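Local coordinates for protein cysteine protease (Xylella fastidiosa, PDB 3OIS) that probably cleaves peptide bonds as a papain-family cysteine protease and also binds uridine 5'-diphosphate, at residues S31-Y35 / E234-A238; V53-P58 / K195-V200; F100-F106 / V138-W144. One frame throughout, in Å; residues are numbered along the deposited sequence. Where two conformers were deposited one is given.

The three contacts are separate and nested along the chain: interaction 1 closes the longest loop, interaction 2 lies inside it, and interaction 3 lies inside both. Interaction 1 lays the N-terminal stretch 31-35 on strand 233-245, beside Cys78 and Asn255, in what is probably the papain-type cleft. Interaction 2 is peripheral packing on the sheet side, its centre about 29 Å from that of interaction 1 and on the opposite side of the chain's centre. Interaction 3, centred about 21 Å from the centre of interaction 1 and about 32 Å from that of interaction 2, lies in what is probably the helical domain. Its Phe106 side chain is about 9 Å from that of Lys135, a residue that binds UDP; interaction 2 lies away from that site.

Interaction 1. Residues S31-Y35 / E234-A238; sequences SGYGY and EGGHA
The loop 32-35 runs across residues 234-238 of strand 233-245 with end-to-end directions 69° apart, and Tyr33 and His237 bring their CA atoms to 4.8 Å. The backbones meet at one carbonyl. Gly236 O takes Tyr35 N at 3.0 Å, the N-H coming from above the carbonyl plane, and also a weak bond from Gly34 N at 3.2 Å. The Tyr33 side chain lies along the start of the segment 234-238. Tyr33 CB rests on Gly236 O at 3.3 Å, its CD2 lies 4.0 Å from Gly235 CA, and its OH ends beside Glu234 CB. With CG beside the backbone N (chi1 -60°), the ring reaches the imidazole of His237 and turns its edge to that ring's face, an offset edge-to-face pair with planes at 66°. Tyr35 goes the other way: its CB packs on Ala238 CB at 4.1 Å, Gly236 CA lies at the ring edge, and the hydroxyl is hydrogen-bonded to Asp282 OD2. Glu234 and Gly235 both face Val210 in a classic beta bulge at this end of the strand.

Around His237 stand Trp257, which stacks on it, together with Gln72, Cys78 and Asn255. That neighbourhood matches the active-site cleft of papain-type proteases, so the N-terminal stretch probably occupies part of the cleft. Its hold combines backbone hydrogen bonding with aromatic packing in a largely buried setting. Such non-covalent chemistry is consistent with a segment that would have to shift before substrate could use the same ground.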
loop_
_atom_site.group_PDB
_atom_site.type_symbol
_atom_site.label_atom_id
_atom_site.label_comp_id
_atom_site.label_asym_id
_atom_site.label_seq_id
_atom_site.Cartn_x
_atom_site.Cartn_y
_atom_site.Cartn_z
ATOM N N SER A 31 2.522 -8.764 -11.213
ATOM C CA SER A 31 1.260 -9.463 -10.722
ATOM C C SER A 31 1.403 -9.702 -9.269
ATOM O O SER A 31 2.359 -10.353 -8.846
ATOM C CB SER A 31 1.075 -10.839 -11.431
ATOM O OG SER A 31 0.293 -10.626 -12.564
ATOM N N GLY A 32 0.481 -9.175 -8.441
ATOM C CA GLY A 32 0.618 -9.356 -7.011
ATOM C C GLY A 32 1.488 -8.356 -6.249
ATOM O O GLY A 32 1.507 -8.313 -5.014
ATOM N N TYR A 33 2.258 -7.546 -7.017
ATOM C CA TYR A 33 3.175 -6.526 -6.477
ATOM C C TYR A 33 2.762 -5.153 -7.027
ATOM O O TYR A 33 1.577 -4.811 -6.952
ATOM C CB TYR A 33 4.622 -6.845 -6.852
ATOM C CG TYR A 33 5.097 -8.156 -6.338
ATOM C CD1 TYR A 33 4.793 -8.556 -5.023
ATOM C CD2 TYR A 33 5.993 -8.960 -7.103
ATOM C CE1 TYR A 33 5.227 -9.767 -4.551
ATOM C CE2 TYR A 33 6.459 -10.206 -6.594
ATOM C CZ TYR A 33 6.071 -10.588 -5.347
ATOM O OH TYR A 33 6.543 -11.830 -4.868
ATOM N N GLY A 34 3.716 -4.342 -7.479
ATOM C CA GLY A 34 3.303 -3.081 -8.067
ATOM C C GLY A 34 3.918 -1.792 -7.545
ATOM O O GLY A 34 3.503 -0.683 -7.937
ATOM N N TYR A 35 4.815 -1.889 -6.585
ATOM C CA TYR A 35 5.419 -0.683 -6.038
ATOM C C TYR A 35 6.668 -0.304 -6.868
ATOM O O TYR A 35 7.522 -1.125 -7.105
ATOM C CB TYR A 35 5.855 -1.005 -4.588
ATOM C CG TYR A 35 6.922 -0.104 -3.987
ATOM C CD1 TYR A 35 6.698 1.277 -3.715
ATOM C CD2 TYR A 35 8.181 -0.628 -3.687
ATOM C CE1 TYR A 35 7.718 2.104 -3.105
ATOM C CE2 TYR A 35 9.195 0.200 -3.097
ATOM C CZ TYR A 35 8.957 1.546 -2.829
ATOM O OH TYR A 35 9.989 2.307 -2.195
ATOM N N GLU A 234 12.545 -10.589 -5.773
ATOM C CA GLU A 234 11.361 -10.902 -6.623
ATOM C C GLU A 234 10.522 -9.708 -7.076
ATOM O O GLU A 234 9.793 -9.764 -8.109
ATOM C CB GLU A 234 10.415 -11.870 -5.901
ATOM C CG GLU A 234 11.135 -13.204 -5.479
ATOM C CD GLU A 234 11.661 -13.995 -6.692
ATOM O OE1 GLU A 234 10.977 -14.067 -7.741
ATOM O OE2 GLU A 234 12.762 -14.518 -6.631
ATOM N N GLY A 235 10.537 -8.632 -6.306
ATOM C CA GLY A 235 9.693 -7.494 -6.754
ATOM C C GLY A 235 9.565 -6.461 -5.633
ATOM O O GLY A 235 10.160 -6.644 -4.604
ATOM N N GLY A 236 8.835 -5.392 -5.933
ATOM C CA GLY A 236 8.563 -4.274 -5.054
ATOM C C GLY A 236 7.096 -4.309 -4.650
ATOM O O GLY A 236 6.243 -4.328 -5.528
ATOM N N HIS A 237 6.848 -4.298 -3.333
ATOM C CA HIS A 237 5.472 -4.390 -2.826
ATOM C C HIS A 237 5.180 -3.193 -1.944
ATOM O O HIS A 237 6.131 -2.550 -1.500
ATOM C CB HIS A 237 5.229 -5.714 -2.068
ATOM C CG HIS A 237 3.793 -6.063 -1.959
ATOM N ND1 HIS A 237 3.222 -6.724 -0.880
ATOM C CD2 HIS A 237 2.799 -5.864 -2.840
ATOM C CE1 HIS A 237 1.939 -6.907 -1.115
ATOM N NE2 HIS A 237 1.652 -6.381 -2.291
ATOM N N ALA A 238 3.899 -2.920 -1.682
ATOM C CA ALA A 238 3.535 -1.805 -0.760
ATOM C C ALA A 238 2.331 -2.274 0.019
ATOM O O ALA A 238 1.465 -2.981 -0.534
ATOM C CB ALA A 238 3.217 -0.537 -1.523
#

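Interaction 2. Residues V53-P58 / K195-V200; sequences VIAALP and KACLAV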
loop_
_atom_site.group_PDB
_atom_site.type_symbol
_atom_site.label_atom_id
_atom_site.label_comp_id
_atom_site.label_asym_id
_atom_site.label_seq_id
_atom_site.Cartn_x
_atom_site.Cartn_y
_atom_site.Cartn_z
ATOM N N VAL A 53 5.290 11.860 22.709
ATOM C CA VAL A 53 4.856 10.543 22.259
ATOM C C VAL A 53 6.069 9.658 22.062
ATOM O O VAL A 53 6.129 8.542 22.595
ATOM C CB VAL A 53 4.078 10.709 20.953
ATOM C CG1 VAL A 53 3.747 9.349 20.373
ATOM C CG2 VAL A 53 2.839 11.473 21.208
ATOM N N ILE A 54 7.065 10.187 21.365
ATOM C CA ILE A 54 8.344 9.448 21.170
ATOM C C ILE A 54 9.010 9.053 22.476
ATOM O O ILE A 54 9.582 7.933 22.635
ATOM C CB ILE A 54 9.321 10.249 20.261
ATOM C CG1 ILE A 54 8.839 10.244 18.797
ATOM C CG2 ILE A 54 10.811 9.676 20.326
ATOM C CD1 ILE A 54 9.525 11.426 17.990
ATOM N N ALA A 55 8.945 9.966 23.433
ATOM C CA ALA A 55 9.554 9.696 24.747
ATOM C C ALA A 55 8.877 8.590 25.518
ATOM O O ALA A 55 9.518 8.004 26.399
ATOM C CB ALA A 55 9.586 10.977 25.622
ATOM N N ALA A 56 7.605 8.329 25.198
ATOM C CA ALA A 56 6.782 7.416 25.957
ATOM C C ALA A 56 5.994 6.442 25.079
ATOM O O ALA A 56 4.769 6.359 25.156
ATOM C CB ALA A 56 5.813 8.202 26.883
ATOM N N LEU A 57 6.722 5.684 24.259
ATOM C CA LEU A 57 6.079 4.705 23.365
ATOM C C LEU A 57 5.636 3.464 24.098
ATOM O O LEU A 57 6.383 2.910 24.917
ATOM C CB LEU A 57 7.057 4.293 22.223
ATOM C CG LEU A 57 7.508 5.427 21.347
ATOM C CD1 LEU A 57 8.755 5.093 20.496
ATOM C CD2 LEU A 57 6.324 5.863 20.473
ATOM N N PRO A 58 4.412 3.000 23.815
ATOM C CA PRO A 58 3.956 1.761 24.424
ATOM C C PRO A 58 4.695 0.567 23.846
ATOM O O PRO A 58 5.321 0.667 22.744
ATOM C CB PRO A 58 2.492 1.708 24.044
ATOM C CG PRO A 58 2.457 2.370 22.727
ATOM C CD PRO A 58 3.464 3.510 22.822
ATOM N N LYS A 195 6.929 3.909 15.207
ATOM C CA LYS A 195 6.109 3.491 16.367
ATOM C C LYS A 195 5.230 4.667 16.816
ATOM O O LYS A 195 4.059 4.466 17.177
ATOM C CB LYS A 195 6.951 2.952 17.533
ATOM C CG LYS A 195 7.726 1.627 17.346
ATOM C CD LYS A 195 8.646 1.424 18.606
ATOM C CE LYS A 195 9.199 0.031 18.598
ATOM N NZ LYS A 195 10.089 -0.163 19.802
ATOM N N ALA A 196 5.776 5.884 16.835
ATOM C CA ALA A 196 5.033 7.048 17.333
ATOM C C ALA A 196 3.824 7.302 16.452
ATOM O O ALA A 196 2.742 7.692 16.953
ATOM C CB ALA A 196 5.885 8.246 17.322
ATOM N N CYS A 197 4.006 7.099 15.136
ATOM C CA CYS A 197 2.878 7.257 14.202
ATOM C C CYS A 197 1.724 6.300 14.614
ATOM O O CYS A 197 0.550 6.702 14.748
ATOM C CB CYS A 197 3.363 6.941 12.762
ATOM S SG CYS A 197 2.169 7.331 11.485
ATOM N N LEU A 198 2.085 5.019 14.793
ATOM C CA LEU A 198 1.073 4.026 15.143
ATOM C C LEU A 198 0.492 4.294 16.563
ATOM O O LEU A 198 -0.699 4.025 16.807
ATOM C CB LEU A 198 1.709 2.636 15.068
ATOM C CG LEU A 198 2.098 2.196 13.634
ATOM C CD1 LEU A 198 3.121 1.008 13.782
ATOM C CD2 LEU A 198 0.845 1.831 12.800
ATOM N N ALA A 199 1.367 4.733 17.454
ATOM C CA ALA A 199 0.946 5.032 18.835
ATOM C C ALA A 199 -0.171 6.069 18.993
ATOM O O ALA A 199 -0.970 6.007 19.997
ATOM C CB ALA A 199 2.120 5.425 19.672
ATOM N N VAL A 200 -0.248 7.017 18.089
ATOM C CA VAL A 200 -1.280 8.012 18.164
ATOM C C VAL A 200 -2.474 7.567 17.340
ATOM O O VAL A 200 -3.427 8.331 17.125
ATOM C CB VAL A 200 -0.821 9.438 17.793
ATOM C CG1 VAL A 200 0.380 9.898 18.632
ATOM C CG2 VAL A 200 -0.435 9.519 16.281
HETATM O O HOH W 1 8.063 0.638 22.343
#
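The pyrrolidine of Pro58 is the only ring in this contact, as neither segment brings an aromatic ring, carboxamide or carboxylate; it meets the helix through Pro58 CD, which sits 3.9 Å from Ala199 CB. The rest is aliphatic packing of methyls and methylenes. Ala196 CB is touched by two neighbours of the first helix, Val53 through CG1 at 3.9 Å and Ile54 through CG1, also at 3.9 Å. Val53 CG1 lies anti to its own backbone N (chi1 174°), which carries it on to Val200 CG1 at 3.8 Å, the two valines crossing at about a right angle. Leu57 uses its two branches differently: CD2 presses on the helix backbone, 3.6 Å from Ala196 CA, while CD1 lies against CB and CD of Lys195, at about a right angle to that extended chain.

Lys195 continues past the leucine to a salt bridge with Asp246, and a water donates to Pro58 O at 2.8 Å and weakly accepts from Lys195 NZ. The hydroxyl of Tyr244, on strand 233-245, is hydrogen-bonded to Pro58 O, and its side chain packs on Leu57, tying the patch to the sheet. Ala196 and Ala199, small residues on the flank of helix 191-199 that faces the turn after helix 51-55, let that turn come close, so the joint depends on apolar fit, with its direct polar ties made to residues outside the pair.

Interaction 3. Residues F100-F106 / V138-W144; sequences FIPSRLF and VCPEKEW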
loop_
_atom_site.group_PDB
_atom_site.type_symbol
_atom_site.label_atom_id
_atom_site.label_comp_id
_atom_site.label_asym_id
_atom_site.label_seq_id
_atom_site.Cartn_x
_atom_site.Cartn_y
_atom_site.Cartn_z
ATOM N N PHE A 100 -17.442 2.045 3.057
ATOM C CA PHE A 100 -17.341 1.349 1.769
ATOM C C PHE A 100 -15.882 1.021 1.515
ATOM O O PHE A 100 -15.022 1.676 2.083
ATOM C CB PHE A 100 -17.925 2.186 0.588
ATOM C CG PHE A 100 -17.290 3.558 0.451
ATOM C CD1 PHE A 100 -17.871 4.653 1.027
ATOM C CD2 PHE A 100 -16.073 3.729 -0.219
ATOM C CE1 PHE A 100 -17.283 5.932 0.929
ATOM C CE2 PHE A 100 -15.470 5.014 -0.330
ATOM C CZ PHE A 100 -16.067 6.109 0.265
ATOM N N ILE A 101 -15.623 0.026 0.669
ATOM C CA ILE A 101 -14.253 -0.227 0.193
ATOM C C ILE A 101 -14.014 0.829 -0.918
ATOM O O ILE A 101 -14.819 0.929 -1.830
ATOM C CB ILE A 101 -14.132 -1.618 -0.400
ATOM C CG1 ILE A 101 -14.218 -2.684 0.729
ATOM C CG2 ILE A 101 -12.736 -1.802 -1.025
ATOM C CD1 ILE A 101 -14.358 -4.158 0.177
ATOM N N PRO A 102 -12.944 1.637 -0.789
ATOM C CA PRO A 102 -12.639 2.602 -1.871
ATOM C C PRO A 102 -12.249 1.871 -3.163
ATOM O O PRO A 102 -11.640 0.773 -3.106
ATOM C CB PRO A 102 -11.433 3.397 -1.335
ATOM C CG PRO A 102 -11.510 3.229 0.165
ATOM C CD PRO A 102 -12.066 1.855 0.390
ATOM N N SER A 103 -12.659 2.424 -4.306
ATOM C CA SER A 103 -12.292 1.844 -5.628
ATOM C C SER A 103 -10.786 1.786 -5.930
ATOM O O SER A 103 -10.175 2.797 -6.295
ATOM C CB SER A 103 -12.977 2.594 -6.780
ATOM O OG SER A 103 -12.557 1.969 -7.968
ATOM N N ARG A 104 -10.227 0.584 -5.832
ATOM C CA ARG A 104 -8.775 0.368 -6.058
ATOM C C ARG A 104 -8.417 0.601 -7.506
ATOM O O ARG A 104 -7.364 1.190 -7.792
ATOM C CB ARG A 104 -8.420 -1.044 -5.641
ATOM C CG ARG A 104 -8.410 -1.149 -4.047
ATOM C CD ARG A 104 -8.384 -2.635 -3.626
ATOM N NE ARG A 104 -9.591 -3.400 -3.988
ATOM C CZ ARG A 104 -9.676 -4.723 -4.190
ATOM N NH1 ARG A 104 -8.605 -5.522 -4.136
ATOM N NH2 ARG A 104 -10.915 -5.245 -4.509
ATOM N N LEU A 105 -9.302 0.207 -8.433
ATOM C CA LEU A 105 -8.948 0.426 -9.853
ATOM C C LEU A 105 -9.063 1.901 -10.209
ATOM O O LEU A 105 -8.337 2.356 -11.043
ATOM C CB LEU A 105 -9.874 -0.332 -10.800
ATOM C CG LEU A 105 -9.634 -1.843 -10.832
ATOM C CD1 LEU A 105 -10.500 -2.421 -11.976
ATOM C CD2 LEU A 105 -8.134 -2.152 -11.111
ATOM N N PHE A 106 -9.982 2.650 -9.532
ATOM C CA PHE A 106 -10.004 4.098 -9.756
ATOM C C PHE A 106 -8.599 4.708 -9.361
ATOM O O PHE A 106 -8.030 5.596 -10.071
ATOM C CB PHE A 106 -11.067 4.788 -8.882
ATOM C CG PHE A 106 -11.168 6.268 -9.104
ATOM C CD1 PHE A 106 -12.016 6.769 -10.111
ATOM C CD2 PHE A 106 -10.422 7.180 -8.319
ATOM C CE1 PHE A 106 -12.105 8.113 -10.307
ATOM C CE2 PHE A 106 -10.496 8.560 -8.543
ATOM C CZ PHE A 106 -11.371 9.002 -9.578
ATOM N N VAL A 138 -11.379 9.461 -4.412
ATOM C CA VAL A 138 -11.632 8.076 -4.819
ATOM C C VAL A 138 -13.108 7.784 -4.628
ATOM O O VAL A 138 -13.711 8.216 -3.609
ATOM C CB VAL A 138 -10.760 7.047 -4.003
ATOM C CG1 VAL A 138 -10.883 7.275 -2.432
ATOM C CG2 VAL A 138 -11.036 5.611 -4.433
ATOM N N CYS A 139 -13.698 7.103 -5.598
ATOM C CA CYS A 139 -15.141 6.727 -5.494
ATOM C C CYS A 139 -15.273 5.370 -4.808
ATOM O O CYS A 139 -14.312 4.620 -4.679
ATOM C CB CYS A 139 -15.780 6.701 -6.879
ATOM S SG CYS A 139 -15.113 5.487 -8.023
ATOM N N PRO A 140 -16.494 5.007 -4.359
ATOM C CA PRO A 140 -16.680 3.698 -3.811
ATOM C C PRO A 140 -16.424 2.552 -4.820
ATOM O O PRO A 140 -16.731 2.666 -6.023
ATOM C CB PRO A 140 -18.210 3.725 -3.402
ATOM C CG PRO A 140 -18.410 5.187 -3.051
ATOM C CD PRO A 140 -17.703 5.868 -4.229
ATOM N N GLU A 141 -15.923 1.419 -4.338
ATOM C CA GLU A 141 -15.618 0.336 -5.219
ATOM C C GLU A 141 -16.893 -0.184 -5.926
ATOM O O GLU A 141 -16.815 -0.562 -7.053
ATOM C CB GLU A 141 -14.745 -0.741 -4.552
ATOM C CG GLU A 141 -14.229 -1.768 -5.535
ATOM C CD GLU A 141 -12.969 -2.402 -4.992
ATOM O OE1 GLU A 141 -13.062 -3.388 -4.205
ATOM O OE2 GLU A 141 -11.908 -1.891 -5.397
ATOM N N LYS A 142 -18.058 -0.104 -5.281
ATOM C CA LYS A 142 -19.289 -0.507 -5.997
ATOM C C LYS A 142 -19.555 0.219 -7.260
ATOM O O LYS A 142 -20.104 -0.392 -8.191
ATOM C CB LYS A 142 -20.532 -0.524 -5.066
ATOM C CG LYS A 142 -20.535 -1.825 -4.211
ATOM C CD LYS A 142 -21.500 -1.866 -3.020
ATOM C CE LYS A 142 -21.439 -3.245 -2.350
ATOM N NZ LYS A 142 -22.560 -3.458 -1.363
ATOM N N GLU A 143 -19.182 1.501 -7.318
ATOM C CA GLU A 143 -19.344 2.344 -8.494
ATOM C C GLU A 143 -18.269 2.073 -9.560
ATOM O O GLU A 143 -18.459 2.343 -10.736
ATOM C CB GLU A 143 -19.258 3.809 -8.051
ATOM C CG GLU A 143 -19.648 4.842 -9.077
ATOM C CD GLU A 143 -19.720 6.241 -8.467
ATOM O OE1 GLU A 143 -19.326 6.422 -7.288
ATOM O OE2 GLU A 143 -20.196 7.176 -9.172
ATOM N N TRP A 144 -17.107 1.545 -9.135
ATOM C CA TRP A 144 -16.009 1.222 -10.095
ATOM C C TRP A 144 -15.330 -0.044 -9.596
ATOM O O TRP A 144 -14.280 0.032 -8.857
ATOM C CB TRP A 144 -14.992 2.402 -10.268
ATOM C CG TRP A 144 -14.180 2.230 -11.538
ATOM C CD1 TRP A 144 -12.820 1.990 -11.638
ATOM C CD2 TRP A 144 -14.688 2.246 -12.893
ATOM N NE1 TRP A 144 -12.477 1.817 -12.949
ATOM C CE2 TRP A 144 -13.582 2.026 -13.759
ATOM C CE3 TRP A 144 -15.955 2.418 -13.456
ATOM C CZ2 TRP A 144 -13.729 1.946 -15.172
ATOM C CZ3 TRP A 144 -16.091 2.413 -14.868
ATOM C CH2 TRP A 144 -14.994 2.139 -15.704
HETATM O O HOH W 2 -11.794 -1.328 -8.056
#
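Glu141 and Arg104 form a side-on salt bridge. Arg104 NH2 reaches Glu141 OE1 at 2.9 Å with that oxygen in the guanidinium plane, while Arg104 NE goes to the syn lone pair of Glu141 OE2 at 3.1 Å; the guanidinium and carboxylate planes stand 48° apart. Glu141 OE2 also accepts from Arg104 N on its anti side, at 3.0 Å, the third bond from Arg104 to this carboxylate, so one residue grips it by backbone and side chain. Ser103 holds the other polar centre. Its OG, anti to the backbone N (chi1 180°), donates to a lone pair of Trp144 O at 2.7 Å and accepts from Phe106 N. The indole edge of Trp144 lies near Ser103 OG and Phe106 N, with CD1 against Leu105 CB. A water tied to Leu105 N, Glu141 OE2 and Trp144 O joins the two centres.

Backbone bonds set the register: Glu141 N to Ile101 O and Ser103 N to Cys139 O, both 2.8 Å, make a single beta bridge of Pro102 with Pro140. Beside the bridge, Val138 CG2 packs on Pro102 CB. Pro140 CG lies squarely over the centre of the Phe100 ring, 3.8 Å from its centroid, in a CH-pi contact. At the other end, Cys139 SG approaches the Phe106 ring obliquely, 3.9 Å from Phe106 CD1. Farther out, Tyr146 makes a cation-pi contact with Arg104, Tyr179 meets Phe100 and Tyr173 meets Phe106 edge-to-face, and helix 78-93 lies against Ile101 and Pro102.

Ser103 is the N-cap of helix 104-114, and the bound carboxylate at that helix's N end should suit its dipole. The whole is an N-capped helix start pinned to a loop by a lone beta bridge, within what is probably the helical domain of the papain fold.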